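Local structure of ECL CdiI (Enterobacter cloacae subsp. cloacae, 4NTQ) at residues F5-P10 / P20-I25; S37-K42 / V66-P71; S47-L52 / D138-L143; T74-T79 / N93-L98. The protein serves as the immunity protein of a contact-dependent growth inhibition module, binding the ribosomal RNase toxin carried by CdiA. One frame throughout, in Å; residues are numbered along the deposited sequence.

Interaction 1: F5-P10 / P20-I25; sequences FSKGEP and PSSIVI
Backbone hydrogen bonds carry most of this edge of an antiparallel sheet, where the end of strand 2-6 runs against strand 16-25. Phe-5 and Ser-22 form a hydrogen-bonded pair: Phe-5 N donates to Ser-22 O at 2.8 Å, nearly along the C=O axis, and Ser-22 N returns the bond to Phe-5 O at 2.8 Å, in the carbonyl plane. Ser-6 and Ser-21 follow as a non-hydrogen-bonded pair. Just past the strand, Lys-7 N still reaches Pro-20 O at 2.9 Å; the bond is straight at hydrogen (175°), yet the donor stands above the carbonyl plane. Proline suits position 20 here because it is its carbonyl, not an N-H, that is used.

Polar side chains add a water-mediated link. The Lys-7 chain is extended beyond CG and runs over Pro-20 and Ser-21, setting CE 3.5 Å from Ser-22 OG. One water accepts from Lys-7 NZ at 3.3 Å and is hydrogen-bonded to Ser-22 OG at 2.8 Å. Ser-21 OG, on the other face with Ser-6, bonds instead to Gln-19 O.

Apolar contact is slight: Phe-5, with CG beside its backbone N (chi1 -53°), lays CE2 4.0 Å from Val-24 CG2, the side chains crossing at about a right angle. Separately, Pro-20 CD makes a van der Waals contact with the backbone at Glu-9 O, 3.7 Å away.

Strand 28-35 also pairs with 20-25, through Ser-21 with Leu-32 and Ile-23 with Glu-30. Main-chain bonds therefore fix the pairing; exposed Lys-7 suits the solvent side, while the buried hydroxyls of Ser-21 and Ser-22 find partners in Gln-19 O and the water.

Interaction 2: S37-K42 / V66-P71; sequences SYWDIK and VSMYEP
Two aromatic rings, Tyr-38 and Trp-39, are laid against the irregular chain 66-71, each receiving its partner over a face. The Trp-39 indole takes the aliphatic part of selenomethionine Met-68: CG sits over the centre of the six-membered ring, 3.6 Å from its centroid and 11° off the normal, while Met-68 CB lies 3.5 Å from Trp-39 CE3. Met-68 has CG anti to its backbone N (chi1 -178°), and its bends at chi2 and chi3 fold the chain back, so that SE makes an oblique Met-aromatic contact with the same ring. A flexible, polarisable side chain is well suited to following a broad indole face.

Tyr-38 also carries CG anti to the backbone N, which swings its phenol along the backbone of residues 69-71. Tyr-69 O and Glu-70 N lie over one ring face, toward its rim, and Glu-70 CA makes a CH-pi contact 3.9 Å from the ring centroid. The Glu-70 carboxylate is turned 77° from the ring, with OE1 3.4 Å from Tyr-38 CE1. At the phenol end, Pro-71 CD comes within 3.5 Å of Tyr-38 OH, its compact ring crossing the tyrosine at about a right angle.

No direct hydrogen bond joins the segments. A water does so instead, accepting from Trp-39 N and donating to Met-68 O at 2.8 Å. Tyr-69 starts away from 37-42, yet CD2 still comes 3.4 Å from Ser-37 OG; its OH bonds to Glu-16.

Asp-40 occupies the N-cap of helix 41-58, its OD2 accepting from Asp-43 N. Met-aromatic and CH-pi contacts here join the loop leading into that helix to the connection between strands 61-65 and 76-85.

Interaction 3: S47-L52 / D138-L143; sequences SWLKSL and DFYHSL
Leu-52 and Leu-143 meet on the buried side of this helix-helix contact, together with Trp-48 and Phe-139; the axes of the two short helical segments come within 9.3 Å and cross at -131°. Leu-143, with CG beside its backbone N, directs CD1 between two partners, 3.8 Å from Leu-52 CD1 and 3.8 Å from Trp-48 CB. The same CD1 lies over one face of the Phe-139 ring, toward its rim. Leu-52 CD1 also reaches Phe-139 CD2 at 3.8 Å, the two side chains crossing at about a right angle. Leucine suits this place because its compact branched end lets one methyl fit among several neighbours at once. Trp-48 and Phe-139 meet more loosely and obliquely, with CE3 to CZ at 4.1 Å.

The other flank is partly exposed but still close. There Leu-49, CG anti to its backbone N (chi1 -177°), sends CD1 to within 3.7 Å of Tyr-140 CE1 and 3.6 Å of Tyr-140 O. Leu-49 O lies in plane at the tyrosine edge. No hydrogen bond crosses between 47-52 and 138-143; they join by van der Waals fit.

Helix 41-58 rests on strand 61-65: Trp-48 NE1 bonds to Ala-65 O, and Leu-52 touches Leu-64. Phe-139 meets Phe-2 of strand 2-6, so helix 133-144 also borders that sheet.

Interaction 4: T74-T79 / N93-L98; sequences TNFIFT and NNVIFL
Thr-79 holds OG1 in the crowded position between its backbone N and carbonyl carbon (chi1 67°), which turns the hydroxyl toward the partner strand, while Asn-93 places CG anti to its N (chi1 174°) and so brings its amide to Thr-79. Thr-79 OG1 donates to Asn-94 O at 2.7 Å. That oxygen also accepts from Thr-79 N at 3.0 Å, so one residue grips it twice. In return Thr-79 O accepts from Asn-94 N at 3.0 Å and from Asn-93 ND2 at 2.9 Å, both donors above the carbonyl plane. Threonine and asparagine suit this end because their side chains reinforce the main-chain bonds.

Further along, Ile-77 and Ile-96 make the next hydrogen-bonded pair, Ile-96 N lying 2.9 Å from Ile-77 O, nearly along the C=O axis. Their side chains stand side by side on one face, where Thr-79 CG2 also packs 3.8 Å from Ile-96 CD1. Beyond the strand pair, Leu-98 N donates to Asn-75 O at 2.7 Å.

The other face carries Phe-76, Phe-78, Val-95 and Phe-97. Val-95 meets three phenylalanines: CG2 lies 3.5 Å from Phe-78 CE1, and CG1 lies near Phe-76 CB and over one face of Phe-97. A beta-branched residue suits this, being stiff and broad close to the backbone.

Toxin residues meet this region: Phe-216 of the CdiA chain packs on Val-95, Tyr-199 of that chain meets the Phe-97 ring, and Asn-75 ND2 bonds to Pro-179 O of the CdiA chain. The arrangement is an antiparallel beta hairpin, strands 76-85 and 88-97, whose face bearing Phe-76, Val-95 and Phe-97 is met by the toxin chain.

Interaction 4 is the part of the set most engaged with the CdiA toxin, and interaction 2 adjoins it, their centres about 12 Å apart. Val-66 and Ser-67 of interaction 2 make probable hydrogen bonds to Phe-78 of interaction 4, and Tyr-69 packs on Gln-181 of the toxin chain. Interaction 2 also touches interaction 3 along helix 41-58, Trp-39 CH2 lying 3.5 Å from Ser-47 CB. Interactions 3 and 4, with centres about 20 Å apart, sit on opposite sides of the chain's centre. Interaction 1 belongs to the other sheet, its centre about 19 Å from that of interaction 4; the toxin chain touches neither interaction 1 nor interaction 3.

Interaction 1: F5-P10 / P20-I25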
# COMPACT_ATOMS: atom_id res chain seq x y z
N PHE B 5 5.05 12.08 0.72
CA PHE B 5 4.95 13.51 0.43
C PHE B 5 3.93 13.83 -0.64
O PHE B 5 3.84 13.13 -1.65
CB PHE B 5 6.32 14.03 -0.03
CG PHE B 5 7.42 13.71 0.92
CD1 PHE B 5 7.70 14.56 1.98
CD2 PHE B 5 8.15 12.53 0.78
CE1 PHE B 5 8.71 14.28 2.86
CE2 PHE B 5 9.16 12.23 1.67
CZ PHE B 5 9.43 13.11 2.71
N SER B 6 3.16 14.89 -0.42
CA SER B 6 2.20 15.36 -1.41
C SER B 6 2.91 15.93 -2.62
O SER B 6 3.98 16.51 -2.49
CB SER B 6 1.34 16.48 -0.82
OG SER B 6 0.67 16.05 0.34
N LYS B 7 2.30 15.75 -3.80
CA LYS B 7 2.66 16.54 -4.96
C LYS B 7 1.63 17.68 -5.10
O LYS B 7 1.48 18.48 -4.18
CB LYS B 7 2.73 15.66 -6.20
CG LYS B 7 3.62 14.46 -5.99
CD LYS B 7 3.58 13.51 -7.18
CE LYS B 7 4.90 12.76 -7.36
NZ LYS B 7 4.96 12.18 -8.72
N GLY B 8 0.93 17.74 -6.23
CA GLY B 8 0.04 18.85 -6.54
C GLY B 8 -1.40 18.73 -6.04
O GLY B 8 -1.68 17.97 -5.13
N GLU B 9 -2.31 19.49 -6.63
CA GLU B 9 -3.68 19.53 -6.13
C GLU B 9 -4.41 18.19 -6.28
O GLU B 9 -4.07 17.39 -7.16
CB GLU B 9 -4.46 20.64 -6.82
CG GLU B 9 -4.41 20.62 -8.32
CD GLU B 9 -4.89 21.94 -8.90
OE1 GLU B 9 -5.22 22.84 -8.09
OE2 GLU B 9 -4.92 22.08 -10.15
N PRO B 10 -5.39 17.93 -5.41
CA PRO B 10 -6.15 16.68 -5.52
C PRO B 10 -6.85 16.59 -6.87
O PRO B 10 -7.28 17.61 -7.40
CB PRO B 10 -7.18 16.79 -4.39
CG PRO B 10 -6.51 17.68 -3.39
CD PRO B 10 -5.75 18.69 -4.20
N PRO B 20 -2.32 13.06 -5.13
CA PRO B 20 -1.09 12.51 -5.70
C PRO B 20 0.04 12.73 -4.72
O PRO B 20 0.12 13.81 -4.15
CB PRO B 20 -0.87 13.34 -6.98
CG PRO B 20 -2.21 13.90 -7.32
CD PRO B 20 -2.89 14.14 -5.96
N SER B 21 0.85 11.70 -4.51
CA SER B 21 1.88 11.68 -3.48
C SER B 21 3.01 10.75 -3.91
O SER B 21 2.88 9.99 -4.87
CB SER B 21 1.33 11.11 -2.17
OG SER B 21 0.14 11.74 -1.75
N SER B 22 4.09 10.78 -3.15
CA SER B 22 5.16 9.81 -3.33
C SER B 22 5.58 9.24 -2.00
O SER B 22 5.51 9.92 -0.97
CB SER B 22 6.38 10.47 -3.96
OG SER B 22 6.36 10.28 -5.35
N ILE B 23 6.03 8.00 -2.02
CA ILE B 23 6.78 7.49 -0.91
C ILE B 23 8.24 7.37 -1.32
O ILE B 23 8.55 6.87 -2.40
CB ILE B 23 6.20 6.17 -0.38
CG1 ILE B 23 6.95 5.73 0.86
CG2 ILE B 23 6.25 5.08 -1.45
CD1 ILE B 23 6.38 4.48 1.52
N VAL B 24 9.13 7.86 -0.46
CA VAL B 24 10.57 7.80 -0.69
C VAL B 24 11.23 6.96 0.38
O VAL B 24 11.06 7.23 1.57
CB VAL B 24 11.23 9.19 -0.59
CG1 VAL B 24 12.72 9.09 -0.90
CG2 VAL B 24 10.54 10.17 -1.50
N ILE B 25 11.98 5.96 -0.04
CA ILE B 25 12.74 5.11 0.85
C ILE B 25 14.16 5.18 0.34
O ILE B 25 14.54 4.41 -0.54
CB ILE B 25 12.24 3.66 0.80
CG1 ILE B 25 10.73 3.58 1.02
CG2 ILE B 25 12.95 2.81 1.83
CD1 ILE B 25 10.12 2.22 0.61
O HOH W 1 7.15 9.87 -8.04

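Interaction 2: S37-K42 / V66-P71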
# COMPACT_ATOMS: atom_id res chain seq x y z
N SER B 37 -11.75 10.14 0.38
CA SER B 37 -13.20 10.07 0.59
C SER B 37 -13.58 9.92 2.08
O SER B 37 -14.68 10.28 2.48
CB SER B 37 -13.84 8.98 -0.27
OG SER B 37 -13.38 7.69 0.10
N TYR B 38 -12.65 9.43 2.88
CA TYR B 38 -12.88 9.22 4.31
C TYR B 38 -11.88 10.03 5.15
O TYR B 38 -12.27 10.76 6.05
CB TYR B 38 -12.79 7.72 4.64
CG TYR B 38 -13.07 7.36 6.09
CD1 TYR B 38 -14.37 7.37 6.60
CD2 TYR B 38 -12.05 6.97 6.94
CE1 TYR B 38 -14.63 7.03 7.92
CE2 TYR B 38 -12.29 6.62 8.26
CZ TYR B 38 -13.58 6.66 8.73
OH TYR B 38 -13.82 6.31 10.03
N TRP B 39 -10.60 9.89 4.84
CA TRP B 39 -9.54 10.65 5.50
C TRP B 39 -9.03 11.79 4.63
O TRP B 39 -8.80 11.59 3.44
CB TRP B 39 -8.35 9.74 5.74
CG TRP B 39 -8.37 8.99 7.05
CD1 TRP B 39 -9.32 9.06 8.02
CD2 TRP B 39 -7.38 8.07 7.52
NE1 TRP B 39 -8.98 8.23 9.07
CE2 TRP B 39 -7.79 7.61 8.78
CE3 TRP B 39 -6.18 7.58 6.98
CZ2 TRP B 39 -7.05 6.69 9.52
CZ3 TRP B 39 -5.45 6.66 7.72
CH2 TRP B 39 -5.89 6.23 8.97
N ASP B 40 -8.82 12.97 5.21
CA ASP B 40 -7.98 13.98 4.55
C ASP B 40 -6.52 13.69 4.88
O ASP B 40 -6.22 12.70 5.57
CB ASP B 40 -8.36 15.42 4.94
CG ASP B 40 -8.30 15.69 6.44
OD1 ASP B 40 -9.08 16.54 6.92
OD2 ASP B 40 -7.47 15.08 7.15
N ILE B 41 -5.60 14.53 4.40
CA ILE B 41 -4.17 14.28 4.56
C ILE B 41 -3.71 14.48 6.01
O ILE B 41 -2.80 13.80 6.49
CB ILE B 41 -3.33 15.13 3.57
CG1 ILE B 41 -3.60 14.65 2.15
CG2 ILE B 41 -1.81 14.97 3.81
CD1 ILE B 41 -2.93 13.31 1.83
N LYS B 42 -4.36 15.39 6.71
CA LYS B 42 -4.13 15.57 8.13
C LYS B 42 -4.42 14.26 8.89
O LYS B 42 -3.65 13.87 9.77
CB LYS B 42 -4.98 16.73 8.66
CG LYS B 42 -4.27 17.65 9.63
CD LYS B 42 -4.91 19.03 9.65
CE LYS B 42 -4.70 19.78 8.33
NZ LYS B 42 -5.31 21.15 8.32
N VAL B 66 -1.77 3.88 3.27
CA VAL B 66 -1.83 4.86 2.18
C VAL B 66 -3.15 4.74 1.42
O VAL B 66 -3.28 5.19 0.27
CB VAL B 66 -0.62 4.76 1.27
CG1 VAL B 66 0.64 5.11 2.08
CG2 VAL B 66 -0.54 3.39 0.66
N SER B 67 -4.12 4.10 2.07
CA SER B 67 -5.50 4.20 1.65
C SER B 67 -6.34 3.85 2.86
O SER B 67 -5.92 3.07 3.71
CB SER B 67 -5.80 3.25 0.48
OG SER B 67 -5.79 1.90 0.91
N MSE B 68 -7.53 4.44 2.93
CA MSE B 68 -8.42 4.23 4.04
C MSE B 68 -9.82 4.61 3.62
O MSE B 68 -10.03 5.58 2.88
CB MSE B 68 -8.00 5.10 5.23
CG MSE B 68 -8.87 4.89 6.47
SE MSE B 68 -8.72 3.05 7.13
CE MSE B 68 -6.77 2.85 6.93
N TYR B 69 -10.79 3.82 4.07
CA TYR B 69 -12.18 4.13 3.84
C TYR B 69 -12.89 3.87 5.13
O TYR B 69 -12.24 3.49 6.12
CB TYR B 69 -12.74 3.25 2.73
CG TYR B 69 -12.06 3.49 1.40
CD1 TYR B 69 -10.95 2.73 1.02
CD2 TYR B 69 -12.51 4.48 0.53
CE1 TYR B 69 -10.32 2.96 -0.19
CE2 TYR B 69 -11.89 4.71 -0.68
CZ TYR B 69 -10.80 3.95 -1.04
OH TYR B 69 -10.19 4.18 -2.25
N GLU B 70 -14.20 4.10 5.14
CA GLU B 70 -15.05 3.67 6.24
C GLU B 70 -14.66 2.24 6.57
O GLU B 70 -14.76 1.36 5.72
CB GLU B 70 -16.51 3.72 5.80
CG GLU B 70 -17.51 3.53 6.93
CD GLU B 70 -17.68 4.78 7.76
OE1 GLU B 70 -17.75 5.88 7.17
OE2 GLU B 70 -17.75 4.68 9.01
N PRO B 71 -14.17 2.02 7.80
CA PRO B 71 -13.68 0.69 8.20
C PRO B 71 -14.69 -0.47 8.04
O PRO B 71 -14.27 -1.58 7.71
CB PRO B 71 -13.29 0.89 9.67
CG PRO B 71 -12.95 2.37 9.75
CD PRO B 71 -13.92 3.04 8.82
O HOH W 2 -9.88 8.31 2.48

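Interaction 3: S47-L52 / D138-L143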
# COMPACT_ATOMS: atom_id res chain seq x y z
N SER B 47 -2.31 9.44 11.69
CA SER B 47 -2.19 7.99 11.80
C SER B 47 -0.74 7.53 11.70
O SER B 47 -0.33 6.64 12.43
CB SER B 47 -3.04 7.32 10.72
OG SER B 47 -2.66 5.98 10.54
N TRP B 48 0.02 8.13 10.79
CA TRP B 48 1.43 7.79 10.62
C TRP B 48 2.23 8.18 11.86
O TRP B 48 3.11 7.45 12.30
CB TRP B 48 2.02 8.49 9.39
CG TRP B 48 1.32 8.18 8.09
CD1 TRP B 48 0.57 7.08 7.81
CD2 TRP B 48 1.31 9.00 6.91
NE1 TRP B 48 0.09 7.15 6.52
CE2 TRP B 48 0.52 8.32 5.95
CE3 TRP B 48 1.88 10.24 6.57
CZ2 TRP B 48 0.30 8.83 4.66
CZ3 TRP B 48 1.65 10.75 5.30
CH2 TRP B 48 0.86 10.05 4.36
N LEU B 49 1.92 9.36 12.41
CA LEU B 49 2.57 9.82 13.64
C LEU B 49 2.37 8.82 14.79
O LEU B 49 3.33 8.45 15.46
CB LEU B 49 2.05 11.20 14.06
CG LEU B 49 2.71 11.82 15.29
CD1 LEU B 49 4.21 11.86 15.13
CD2 LEU B 49 2.19 13.23 15.55
N LYS B 50 1.14 8.38 14.99
CA LYS B 50 0.83 7.42 16.05
C LYS B 50 1.52 6.10 15.80
O LYS B 50 2.14 5.54 16.71
CB LYS B 50 -0.68 7.18 16.16
CG LYS B 50 -1.46 8.33 16.78
CD LYS B 50 -2.94 7.97 16.92
CE LYS B 50 -3.74 9.08 17.59
NZ LYS B 50 -5.21 8.92 17.39
N SER B 51 1.44 5.62 14.56
CA SER B 51 2.01 4.33 14.18
C SER B 51 3.53 4.32 14.32
O SER B 51 4.11 3.32 14.74
CB SER B 51 1.59 3.98 12.76
OG SER B 51 2.14 2.74 12.35
N LEU B 52 4.16 5.43 13.97
CA LEU B 52 5.59 5.60 14.09
C LEU B 52 6.01 5.64 15.57
O LEU B 52 6.95 4.95 15.99
CB LEU B 52 6.04 6.85 13.34
CG LEU B 52 6.00 6.68 11.81
CD1 LEU B 52 6.11 8.02 11.09
CD2 LEU B 52 7.10 5.73 11.33
N ASP B 138 13.56 11.34 11.59
CA ASP B 138 13.35 12.69 11.04
C ASP B 138 11.91 12.83 10.53
O ASP B 138 11.21 13.79 10.85
CB ASP B 138 14.37 13.00 9.93
CG ASP B 138 15.82 13.02 10.44
OD1 ASP B 138 16.05 13.36 11.62
OD2 ASP B 138 16.72 12.67 9.64
N PHE B 139 11.45 11.83 9.77
CA PHE B 139 10.07 11.83 9.29
C PHE B 139 9.05 11.80 10.44
O PHE B 139 8.02 12.46 10.38
CB PHE B 139 9.82 10.64 8.36
CG PHE B 139 8.45 10.63 7.75
CD1 PHE B 139 8.02 11.69 6.97
CD2 PHE B 139 7.61 9.55 7.94
CE1 PHE B 139 6.77 11.67 6.39
CE2 PHE B 139 6.35 9.52 7.38
CZ PHE B 139 5.92 10.59 6.60
N TYR B 140 9.35 11.02 11.47
CA TYR B 140 8.51 10.98 12.66
C TYR B 140 8.44 12.36 13.32
O TYR B 140 7.37 12.87 13.62
CB TYR B 140 9.07 9.94 13.62
CG TYR B 140 8.59 10.05 15.05
CD1 TYR B 140 7.28 9.75 15.39
CD2 TYR B 140 9.45 10.43 16.06
CE1 TYR B 140 6.85 9.83 16.69
CE2 TYR B 140 9.03 10.50 17.37
CZ TYR B 140 7.73 10.21 17.68
OH TYR B 140 7.30 10.28 19.00
N HIS B 141 9.59 12.98 13.52
CA HIS B 141 9.65 14.32 14.09
C HIS B 141 8.92 15.38 13.25
O HIS B 141 8.29 16.28 13.80
CB HIS B 141 11.11 14.73 14.32
CG HIS B 141 11.77 13.97 15.42
ND1 HIS B 141 13.12 13.70 15.44
CD2 HIS B 141 11.26 13.41 16.54
CE1 HIS B 141 13.41 13.01 16.53
NE2 HIS B 141 12.30 12.82 17.22
N SER B 142 8.99 15.26 11.92
CA SER B 142 8.40 16.30 11.08
C SER B 142 6.87 16.24 11.13
O SER B 142 6.19 17.25 11.00
CB SER B 142 8.86 16.17 9.63
OG SER B 142 8.39 14.96 9.08
N LEU B 143 6.34 15.04 11.32
CA LEU B 143 4.91 14.89 11.43
C LEU B 143 4.51 15.45 12.77
O LEU B 143 3.42 15.98 12.94
CB LEU B 143 4.53 13.42 11.33
CG LEU B 143 4.79 12.80 9.96
CD1 LEU B 143 4.57 11.30 10.02
CD2 LEU B 143 3.92 13.45 8.89

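Interaction 4: T74-T79 / N93-L98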
# COMPACT_ATOMS: atom_id res chain seq x y z
N THR B 74 -14.88 -1.24 4.29
CA THR B 74 -13.58 -1.44 3.66
C THR B 74 -13.26 -2.91 3.41
O THR B 74 -13.40 -3.74 4.30
CB THR B 74 -12.46 -0.83 4.52
OG1 THR B 74 -12.73 0.57 4.73
CG2 THR B 74 -11.12 -0.98 3.85
N ASN B 75 -12.83 -3.23 2.19
CA ASN B 75 -12.39 -4.59 1.88
C ASN B 75 -10.89 -4.81 2.09
O ASN B 75 -10.47 -5.91 2.46
CB ASN B 75 -12.75 -4.96 0.44
CG ASN B 75 -14.16 -5.46 0.32
OD1 ASN B 75 -14.69 -6.10 1.23
ND2 ASN B 75 -14.80 -5.16 -0.80
N PHE B 76 -10.10 -3.78 1.83
CA PHE B 76 -8.65 -3.84 1.99
C PHE B 76 -8.01 -2.45 1.94
O PHE B 76 -8.59 -1.53 1.39
CB PHE B 76 -8.04 -4.70 0.88
CG PHE B 76 -8.26 -4.15 -0.51
CD1 PHE B 76 -7.35 -3.27 -1.08
CD2 PHE B 76 -9.36 -4.53 -1.24
CE1 PHE B 76 -7.55 -2.77 -2.35
CE2 PHE B 76 -9.56 -4.05 -2.52
CZ PHE B 76 -8.66 -3.16 -3.07
N ILE B 77 -6.82 -2.32 2.50
CA ILE B 77 -6.09 -1.07 2.43
C ILE B 77 -4.64 -1.35 2.07
O ILE B 77 -4.11 -2.41 2.42
CB ILE B 77 -6.13 -0.31 3.76
CG1 ILE B 77 -5.41 -1.11 4.85
CG2 ILE B 77 -7.57 0.01 4.16
CD1 ILE B 77 -5.32 -0.43 6.20
N PHE B 78 -4.02 -0.41 1.36
CA PHE B 78 -2.60 -0.51 1.07
C PHE B 78 -1.82 0.10 2.20
O PHE B 78 -2.21 1.13 2.75
CB PHE B 78 -2.24 0.19 -0.25
CG PHE B 78 -2.80 -0.49 -1.46
CD1 PHE B 78 -2.10 -1.49 -2.10
CD2 PHE B 78 -4.04 -0.12 -1.95
CE1 PHE B 78 -2.61 -2.11 -3.21
CE2 PHE B 78 -4.57 -0.75 -3.07
CZ PHE B 78 -3.85 -1.74 -3.70
N THR B 79 -0.72 -0.55 2.58
CA THR B 79 0.14 -0.03 3.62
C THR B 79 1.59 -0.16 3.21
O THR B 79 1.94 -0.99 2.37
CB THR B 79 -0.02 -0.82 4.92
OG1 THR B 79 0.48 -2.14 4.71
CG2 THR B 79 -1.49 -0.88 5.35
N ASN B 93 5.62 -3.53 1.33
CA ASN B 93 4.41 -2.92 0.83
C ASN B 93 3.38 -4.01 0.86
O ASN B 93 3.44 -4.96 0.07
CB ASN B 93 4.66 -2.40 -0.60
CG ASN B 93 3.40 -1.86 -1.28
OD1 ASN B 93 3.25 -1.98 -2.51
ND2 ASN B 93 2.49 -1.24 -0.50
N ASN B 94 2.45 -3.92 1.81
CA ASN B 94 1.53 -5.03 2.08
C ASN B 94 0.12 -4.56 1.97
O ASN B 94 -0.20 -3.45 2.40
CB ASN B 94 1.79 -5.64 3.47
CG ASN B 94 3.19 -6.21 3.60
OD1 ASN B 94 3.85 -6.51 2.59
ND2 ASN B 94 3.66 -6.37 4.83
N VAL B 95 -0.72 -5.40 1.37
CA VAL B 95 -2.15 -5.14 1.34
C VAL B 95 -2.79 -5.86 2.51
O VAL B 95 -2.61 -7.07 2.66
CB VAL B 95 -2.79 -5.67 0.06
CG1 VAL B 95 -4.28 -5.53 0.13
CG2 VAL B 95 -2.24 -4.94 -1.14
N ILE B 96 -3.53 -5.12 3.33
CA ILE B 96 -4.26 -5.74 4.42
C ILE B 96 -5.70 -6.05 4.03
O ILE B 96 -6.49 -5.14 3.79
CB ILE B 96 -4.30 -4.84 5.64
CG1 ILE B 96 -2.90 -4.39 6.03
CG2 ILE B 96 -4.94 -5.57 6.78
CD1 ILE B 96 -2.84 -3.82 7.42
N PHE B 97 -6.05 -7.33 4.00
CA PHE B 97 -7.40 -7.76 3.62
C PHE B 97 -8.34 -7.77 4.81
O PHE B 97 -8.02 -8.33 5.85
CB PHE B 97 -7.36 -9.13 2.96
CG PHE B 97 -6.88 -9.10 1.55
CD1 PHE B 97 -7.67 -8.54 0.56
CD2 PHE B 97 -5.64 -9.60 1.22
CE1 PHE B 97 -7.22 -8.50 -0.75
CE2 PHE B 97 -5.19 -9.55 -0.08
CZ PHE B 97 -5.98 -9.00 -1.07
N LEU B 98 -9.51 -7.15 4.65
CA LEU B 98 -10.45 -7.02 5.75
C LEU B 98 -11.88 -7.37 5.35
O LEU B 98 -12.83 -7.04 6.08
CB LEU B 98 -10.42 -5.58 6.28
CG LEU B 98 -9.04 -4.95 6.42
CD1 LEU B 98 -9.18 -3.46 6.63
CD2 LEU B 98 -8.30 -5.59 7.57